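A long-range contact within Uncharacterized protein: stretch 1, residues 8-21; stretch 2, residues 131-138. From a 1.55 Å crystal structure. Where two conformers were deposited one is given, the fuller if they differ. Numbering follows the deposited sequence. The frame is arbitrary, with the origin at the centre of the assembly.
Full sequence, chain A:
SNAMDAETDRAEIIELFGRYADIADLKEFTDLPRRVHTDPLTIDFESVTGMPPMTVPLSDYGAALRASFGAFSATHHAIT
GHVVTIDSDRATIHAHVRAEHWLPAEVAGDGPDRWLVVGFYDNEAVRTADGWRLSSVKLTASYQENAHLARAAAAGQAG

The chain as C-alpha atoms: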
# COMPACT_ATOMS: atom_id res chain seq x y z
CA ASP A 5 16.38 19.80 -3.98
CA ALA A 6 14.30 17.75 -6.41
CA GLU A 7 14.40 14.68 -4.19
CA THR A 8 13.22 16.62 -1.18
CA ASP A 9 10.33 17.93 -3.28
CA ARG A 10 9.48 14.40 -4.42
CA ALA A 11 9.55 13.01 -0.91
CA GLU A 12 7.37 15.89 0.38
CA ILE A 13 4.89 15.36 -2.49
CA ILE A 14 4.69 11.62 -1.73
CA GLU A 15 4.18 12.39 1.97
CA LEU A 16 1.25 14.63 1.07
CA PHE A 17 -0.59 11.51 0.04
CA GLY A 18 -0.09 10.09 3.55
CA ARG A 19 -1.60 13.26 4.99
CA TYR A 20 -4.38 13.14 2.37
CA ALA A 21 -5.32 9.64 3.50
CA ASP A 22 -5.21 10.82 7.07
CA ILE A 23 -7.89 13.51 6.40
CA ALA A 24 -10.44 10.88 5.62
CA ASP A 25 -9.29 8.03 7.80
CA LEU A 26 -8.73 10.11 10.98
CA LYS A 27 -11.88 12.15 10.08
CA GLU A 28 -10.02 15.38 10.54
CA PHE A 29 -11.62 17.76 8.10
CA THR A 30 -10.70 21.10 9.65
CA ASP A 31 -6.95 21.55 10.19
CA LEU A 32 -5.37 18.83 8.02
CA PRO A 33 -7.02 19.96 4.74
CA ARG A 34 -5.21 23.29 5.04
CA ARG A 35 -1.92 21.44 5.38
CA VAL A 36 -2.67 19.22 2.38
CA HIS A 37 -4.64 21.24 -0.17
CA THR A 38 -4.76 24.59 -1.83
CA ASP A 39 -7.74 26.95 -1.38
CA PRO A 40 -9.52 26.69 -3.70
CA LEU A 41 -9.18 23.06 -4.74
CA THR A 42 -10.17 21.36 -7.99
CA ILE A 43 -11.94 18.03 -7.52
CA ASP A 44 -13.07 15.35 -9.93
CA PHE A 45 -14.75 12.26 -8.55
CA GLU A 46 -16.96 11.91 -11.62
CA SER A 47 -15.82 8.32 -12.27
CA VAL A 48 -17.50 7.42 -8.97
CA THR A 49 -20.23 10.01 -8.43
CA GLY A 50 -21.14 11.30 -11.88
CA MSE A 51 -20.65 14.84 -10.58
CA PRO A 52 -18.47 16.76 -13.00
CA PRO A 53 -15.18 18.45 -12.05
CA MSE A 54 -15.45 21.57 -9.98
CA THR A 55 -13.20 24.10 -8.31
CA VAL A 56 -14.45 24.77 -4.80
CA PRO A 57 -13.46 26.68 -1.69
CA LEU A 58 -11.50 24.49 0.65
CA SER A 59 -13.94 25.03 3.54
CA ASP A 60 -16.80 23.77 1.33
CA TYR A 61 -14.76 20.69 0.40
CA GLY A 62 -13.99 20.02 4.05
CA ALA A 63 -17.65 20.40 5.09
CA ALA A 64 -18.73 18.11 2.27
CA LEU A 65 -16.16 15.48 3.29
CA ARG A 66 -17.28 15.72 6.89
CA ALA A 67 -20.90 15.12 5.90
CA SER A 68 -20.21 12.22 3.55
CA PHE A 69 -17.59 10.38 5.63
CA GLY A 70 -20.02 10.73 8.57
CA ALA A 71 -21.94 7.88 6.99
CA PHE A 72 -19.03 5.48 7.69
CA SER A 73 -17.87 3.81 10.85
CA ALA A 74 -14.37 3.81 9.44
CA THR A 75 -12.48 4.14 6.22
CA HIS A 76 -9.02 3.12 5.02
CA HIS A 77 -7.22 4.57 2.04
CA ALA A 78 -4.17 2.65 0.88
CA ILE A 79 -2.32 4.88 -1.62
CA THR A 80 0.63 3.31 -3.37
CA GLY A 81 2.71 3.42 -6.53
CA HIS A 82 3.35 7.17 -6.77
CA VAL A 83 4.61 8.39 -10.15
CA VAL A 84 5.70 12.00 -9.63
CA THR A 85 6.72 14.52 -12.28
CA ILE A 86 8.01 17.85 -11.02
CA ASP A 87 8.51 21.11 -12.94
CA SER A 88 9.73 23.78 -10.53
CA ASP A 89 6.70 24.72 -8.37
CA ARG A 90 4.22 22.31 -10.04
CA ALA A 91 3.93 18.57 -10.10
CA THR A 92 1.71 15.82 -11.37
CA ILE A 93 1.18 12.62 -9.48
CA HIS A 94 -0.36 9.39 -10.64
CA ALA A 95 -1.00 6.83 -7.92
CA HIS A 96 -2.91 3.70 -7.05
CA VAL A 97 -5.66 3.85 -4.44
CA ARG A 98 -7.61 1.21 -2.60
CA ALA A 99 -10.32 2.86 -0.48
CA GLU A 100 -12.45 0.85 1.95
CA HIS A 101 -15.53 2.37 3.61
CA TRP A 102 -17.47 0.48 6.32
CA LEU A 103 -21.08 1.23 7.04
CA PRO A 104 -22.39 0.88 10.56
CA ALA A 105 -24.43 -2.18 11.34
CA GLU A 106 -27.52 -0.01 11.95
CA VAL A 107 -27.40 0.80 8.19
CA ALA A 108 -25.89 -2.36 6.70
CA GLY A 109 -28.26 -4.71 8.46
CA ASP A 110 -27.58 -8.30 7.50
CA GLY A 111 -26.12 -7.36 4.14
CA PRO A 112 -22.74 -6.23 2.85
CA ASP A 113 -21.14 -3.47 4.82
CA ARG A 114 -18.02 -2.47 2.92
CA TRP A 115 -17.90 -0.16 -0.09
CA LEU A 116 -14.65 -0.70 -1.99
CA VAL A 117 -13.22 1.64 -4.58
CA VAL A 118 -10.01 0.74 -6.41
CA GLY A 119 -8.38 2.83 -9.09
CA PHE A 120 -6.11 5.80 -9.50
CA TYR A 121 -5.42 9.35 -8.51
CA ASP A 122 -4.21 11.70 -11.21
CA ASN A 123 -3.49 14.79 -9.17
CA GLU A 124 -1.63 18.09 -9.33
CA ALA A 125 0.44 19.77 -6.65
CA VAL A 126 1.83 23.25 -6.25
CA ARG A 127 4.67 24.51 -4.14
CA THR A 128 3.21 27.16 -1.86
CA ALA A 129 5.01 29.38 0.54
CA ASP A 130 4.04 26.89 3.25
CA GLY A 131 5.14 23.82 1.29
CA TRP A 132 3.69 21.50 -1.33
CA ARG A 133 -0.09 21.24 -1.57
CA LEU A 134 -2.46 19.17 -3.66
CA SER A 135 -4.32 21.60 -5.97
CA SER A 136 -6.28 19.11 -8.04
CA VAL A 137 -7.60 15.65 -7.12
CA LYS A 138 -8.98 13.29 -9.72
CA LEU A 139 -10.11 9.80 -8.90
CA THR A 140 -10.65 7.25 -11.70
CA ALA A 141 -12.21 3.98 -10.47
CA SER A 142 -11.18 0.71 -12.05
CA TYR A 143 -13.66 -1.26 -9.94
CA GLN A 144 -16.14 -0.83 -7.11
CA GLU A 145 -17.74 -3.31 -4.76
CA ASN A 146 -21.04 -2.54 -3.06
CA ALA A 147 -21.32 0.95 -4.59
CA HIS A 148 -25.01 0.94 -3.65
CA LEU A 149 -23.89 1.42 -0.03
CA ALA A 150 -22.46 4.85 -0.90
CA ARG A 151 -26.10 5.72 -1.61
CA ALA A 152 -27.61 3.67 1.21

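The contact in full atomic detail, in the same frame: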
# COMPACT_ATOMS: atom_id res chain seq x y z
N THR A 8 13.99 16.20 -2.34
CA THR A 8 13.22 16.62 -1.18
C THR A 8 11.81 16.94 -1.62
O THR A 8 10.86 16.57 -0.95
CB THR A 8 13.84 17.81 -0.47
OG1 THR A 8 15.17 17.46 -0.03
CG2 THR A 8 12.99 18.22 0.71
N ASP A 9 11.67 17.62 -2.75
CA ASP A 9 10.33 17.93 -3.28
C ASP A 9 9.54 16.66 -3.53
O ASP A 9 8.39 16.55 -3.15
CB ASP A 9 10.43 18.70 -4.60
CG ASP A 9 10.87 20.11 -4.43
OD1 ASP A 9 10.55 20.74 -3.38
OD2 ASP A 9 11.56 20.63 -5.34
N ARG A 10 10.16 15.67 -4.16
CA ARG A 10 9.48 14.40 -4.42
C ARG A 10 9.03 13.75 -3.15
O ARG A 10 7.90 13.29 -3.06
CB ARG A 10 10.41 13.42 -5.17
CG ARG A 10 9.68 12.11 -5.53
CD ARG A 10 10.59 10.96 -5.85
NE ARG A 10 11.61 11.31 -6.81
CZ ARG A 10 11.60 11.03 -8.10
NH1 ARG A 10 10.55 10.43 -8.66
NH2 ARG A 10 12.64 11.37 -8.86
N ALA A 11 9.91 13.68 -2.17
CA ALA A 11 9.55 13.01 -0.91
C ALA A 11 8.39 13.76 -0.21
O ALA A 11 7.49 13.14 0.34
CB ALA A 11 10.77 12.89 0.01
N GLU A 12 8.41 15.09 -0.24
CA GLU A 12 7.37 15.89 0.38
C GLU A 12 6.03 15.70 -0.35
O GLU A 12 4.96 15.64 0.30
CB GLU A 12 7.77 17.36 0.48
CG GLU A 12 8.83 17.63 1.56
CD GLU A 12 9.26 19.07 1.63
OE1 GLU A 12 8.76 19.89 0.82
OE2 GLU A 12 10.10 19.40 2.51
N ILE A 13 6.10 15.57 -1.68
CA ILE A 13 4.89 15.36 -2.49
C ILE A 13 4.33 13.98 -2.18
O ILE A 13 3.11 13.82 -2.00
CB ILE A 13 5.20 15.54 -3.97
CG1 ILE A 13 5.44 17.01 -4.26
CG2 ILE A 13 4.07 14.98 -4.88
CD1 ILE A 13 6.03 17.21 -5.64
N ILE A 14 5.18 12.96 -2.09
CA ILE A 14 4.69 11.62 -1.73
C ILE A 14 4.07 11.67 -0.33
O ILE A 14 2.99 11.10 -0.11
CB ILE A 14 5.76 10.53 -1.92
CG1 ILE A 14 6.05 10.38 -3.39
CG2 ILE A 14 5.31 9.18 -1.32
CD1 ILE A 14 7.21 9.51 -3.75
N GLU A 15 4.72 12.32 0.60
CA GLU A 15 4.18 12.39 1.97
C GLU A 15 2.84 13.06 2.00
O GLU A 15 2.00 12.73 2.84
CB GLU A 15 5.17 13.14 2.86
CG GLU A 15 4.79 13.23 4.28
CD GLU A 15 5.91 13.76 5.14
OE1 GLU A 15 6.84 13.00 5.51
OE2 GLU A 15 5.87 14.97 5.43
N LEU A 16 2.57 14.01 1.10
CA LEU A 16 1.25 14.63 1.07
C LEU A 16 0.14 13.64 0.91
O LEU A 16 -0.98 13.85 1.41
CB LEU A 16 1.06 15.59 -0.10
CG LEU A 16 1.57 16.98 0.06
CD1 LEU A 16 1.40 17.72 -1.23
CD2 LEU A 16 0.75 17.68 1.15
N PHE A 17 0.42 12.54 0.20
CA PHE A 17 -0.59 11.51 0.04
C PHE A 17 -0.86 10.75 1.33
O PHE A 17 -1.97 10.26 1.53
CB PHE A 17 -0.22 10.57 -1.12
CG PHE A 17 -0.45 11.19 -2.43
CD1 PHE A 17 -1.66 10.96 -3.10
CD2 PHE A 17 0.45 12.05 -3.01
CE1 PHE A 17 -1.93 11.53 -4.31
CE2 PHE A 17 0.18 12.66 -4.21
CZ PHE A 17 -1.02 12.40 -4.89
N GLY A 18 0.14 10.64 2.21
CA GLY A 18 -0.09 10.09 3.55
C GLY A 18 -1.03 10.99 4.35
O GLY A 18 -1.98 10.52 4.97
N ARG A 19 -0.76 12.29 4.32
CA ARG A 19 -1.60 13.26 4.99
C ARG A 19 -3.00 13.32 4.37
O ARG A 19 -4.01 13.50 5.08
CB ARG A 19 -0.94 14.64 4.98
CG ARG A 19 0.42 14.70 5.67
CD ARG A 19 0.78 16.13 6.02
NE ARG A 19 1.44 16.24 7.32
CZ ARG A 19 2.75 16.31 7.50
NH1 ARG A 19 3.24 16.41 8.72
NH2 ARG A 19 3.57 16.28 6.47
N TYR A 20 -3.09 13.18 3.05
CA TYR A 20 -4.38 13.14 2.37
C TYR A 20 -5.22 11.99 2.89
O TYR A 20 -6.42 12.14 3.19
CB TYR A 20 -4.19 13.00 0.85
CG TYR A 20 -5.49 12.82 0.06
CD1 TYR A 20 -6.16 13.89 -0.43
CD2 TYR A 20 -6.04 11.56 -0.16
CE1 TYR A 20 -7.33 13.76 -1.12
CE2 TYR A 20 -7.20 11.40 -0.86
CZ TYR A 20 -7.85 12.50 -1.35
OH TYR A 20 -9.02 12.36 -2.05
N ALA A 21 -4.62 10.83 2.97
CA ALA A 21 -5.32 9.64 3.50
C ALA A 21 -5.71 9.82 4.94
O ALA A 21 -6.79 9.40 5.34
CB ALA A 21 -4.48 8.40 3.30
N GLY A 131 4.82 25.17 1.72
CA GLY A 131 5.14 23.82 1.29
C GLY A 131 4.22 23.31 0.19
O GLY A 131 3.30 24.00 -0.26
N TRP A 132 4.50 22.11 -0.28
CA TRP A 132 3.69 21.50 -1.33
C TRP A 132 2.26 21.30 -0.88
O TRP A 132 2.00 20.90 0.28
CB TRP A 132 4.30 20.19 -1.79
CG TRP A 132 5.54 20.38 -2.63
CD1 TRP A 132 6.85 20.38 -2.18
CD2 TRP A 132 5.61 20.65 -4.04
NE1 TRP A 132 7.70 20.62 -3.24
CE2 TRP A 132 6.97 20.77 -4.39
CE3 TRP A 132 4.64 20.74 -5.06
CZ2 TRP A 132 7.39 21.02 -5.70
CZ3 TRP A 132 5.05 21.00 -6.36
CH2 TRP A 132 6.42 21.13 -6.67
N ARG A 133 1.33 21.50 -1.81
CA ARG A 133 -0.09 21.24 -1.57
C ARG A 133 -0.72 20.62 -2.80
O ARG A 133 -0.33 20.91 -3.94
CB ARG A 133 -0.85 22.57 -1.29
CG ARG A 133 -0.46 23.33 -0.00
CD ARG A 133 -0.83 22.56 1.24
NE ARG A 133 -0.58 23.33 2.46
CZ ARG A 133 0.58 23.39 3.09
NH1 ARG A 133 1.64 22.74 2.65
NH2 ARG A 133 0.67 24.11 4.21
N LEU A 134 -1.72 19.78 -2.57
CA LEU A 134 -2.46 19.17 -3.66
C LEU A 134 -3.55 20.16 -4.13
O LEU A 134 -4.46 20.51 -3.37
CB LEU A 134 -3.11 17.85 -3.21
CG LEU A 134 -2.19 16.69 -2.87
CD1 LEU A 134 -2.95 15.50 -2.37
CD2 LEU A 134 -1.38 16.30 -4.10
N SER A 135 -3.43 20.59 -5.38
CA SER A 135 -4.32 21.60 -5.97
C SER A 135 -5.42 21.02 -6.84
O SER A 135 -6.40 21.69 -7.10
CB SER A 135 -3.50 22.58 -6.82
OG SER A 135 -2.72 21.84 -7.76
N SER A 136 -5.25 19.78 -7.29
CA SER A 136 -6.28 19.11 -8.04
C SER A 136 -6.27 17.63 -7.68
O SER A 136 -5.21 16.98 -7.67
CB SER A 136 -6.02 19.27 -9.54
OG SER A 136 -6.93 18.51 -10.29
N VAL A 137 -7.44 17.07 -7.40
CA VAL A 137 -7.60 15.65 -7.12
C VAL A 137 -8.55 15.05 -8.14
O VAL A 137 -9.66 15.59 -8.35
CB VAL A 137 -8.19 15.42 -5.72
CG1 VAL A 137 -8.41 13.94 -5.41
CG2 VAL A 137 -7.30 16.04 -4.67
N LYS A 138 -8.13 13.99 -8.79
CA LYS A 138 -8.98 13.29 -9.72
C LYS A 138 -8.89 11.80 -9.46
O LYS A 138 -7.81 11.22 -9.50
CB LYS A 138 -8.60 13.57 -11.15
CG LYS A 138 -9.38 12.76 -12.15
CD LYS A 138 -8.96 13.11 -13.56
CE LYS A 138 -9.67 12.31 -14.64
NZ LYS A 138 -9.14 12.70 -16.01

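The most distinctive feature of this contact is a tryptophan held in two ways at once by a single helix: Trp132 lays one face of its indole against the helix and donates its ring N-H to a carboxylate there. NE1 of Trp132 lies 2.9 Å from OD1 of Asp9, and the N-H···O angle of 170° makes the bond nearly straight. The indole has one polar hydrogen to satisfy, and a buried aspartate meets it; the same OD1 is also hydrogen-bonded elsewhere in the structure, as is OD2, so the carboxylate is well anchored. One turn along, Ile13 supplies the apolar half of the grip. Its CD1 sits 3.7 Å from the centroid of the Trp132 six-membered ring (CD2, CE2, CE3, CZ2, CZ3 and CH2), only 6° off the ring normal, a CH-pi contact over the face, while CG1 of Ile13 comes within 3.7 Å of CD2 of Trp132. Glu12 approaches from the ring edge instead, with OE1 3.6 Å from CD1 of Trp132.

The rule that emerges is spacing. Asp9, Ile13, Leu16, Phe17 and Tyr20 follow the three- and four-residue steps that bring side chains to one flank of a helix, and the strand answers with Trp132 and Leu134, alternate residues pointing toward it. Between them, Arg133 points away, its NH1 hydrogen-bonded to the carbonyl O of Trp132 at 3.0 Å.

Leu16 sits between the two strand side chains Trp132 and Leu134. Its CD1 is 3.9 Å from CB of Trp132 and 4.1 Å from CG of Leu134, so one methyl bridges both; its CD2 packs 3.6 Å from the backbone O of Trp132. Leu134 in turn fills the space beside two aromatic rings. Its CD2 is 4.0 Å from CE2 of Phe17, its CD1 lies over one face of that ring, and the same CD1 reaches 4.1 Å from CD1 of Tyr20.

Tyr20 carries the contact on to Val137, with its CE1 4.2 Å from CG2 and its OH 3.8 Å from CG1 of that valine.

The N-to-C directions of the helix and strand axes differ by 51°, and the axes approach to 8.4 Å. In keeping with that angle, the pairing advances in the same order along both elements, from Asp9 and Ile13 on Trp132 to Tyr20 on Val137. A total of 516 Å² is buried between the two segments, whose touching residues lie at least 114 apart in sequence, with one directional hydrogen bond at the tryptophan end and apolar packing continuing beyond it.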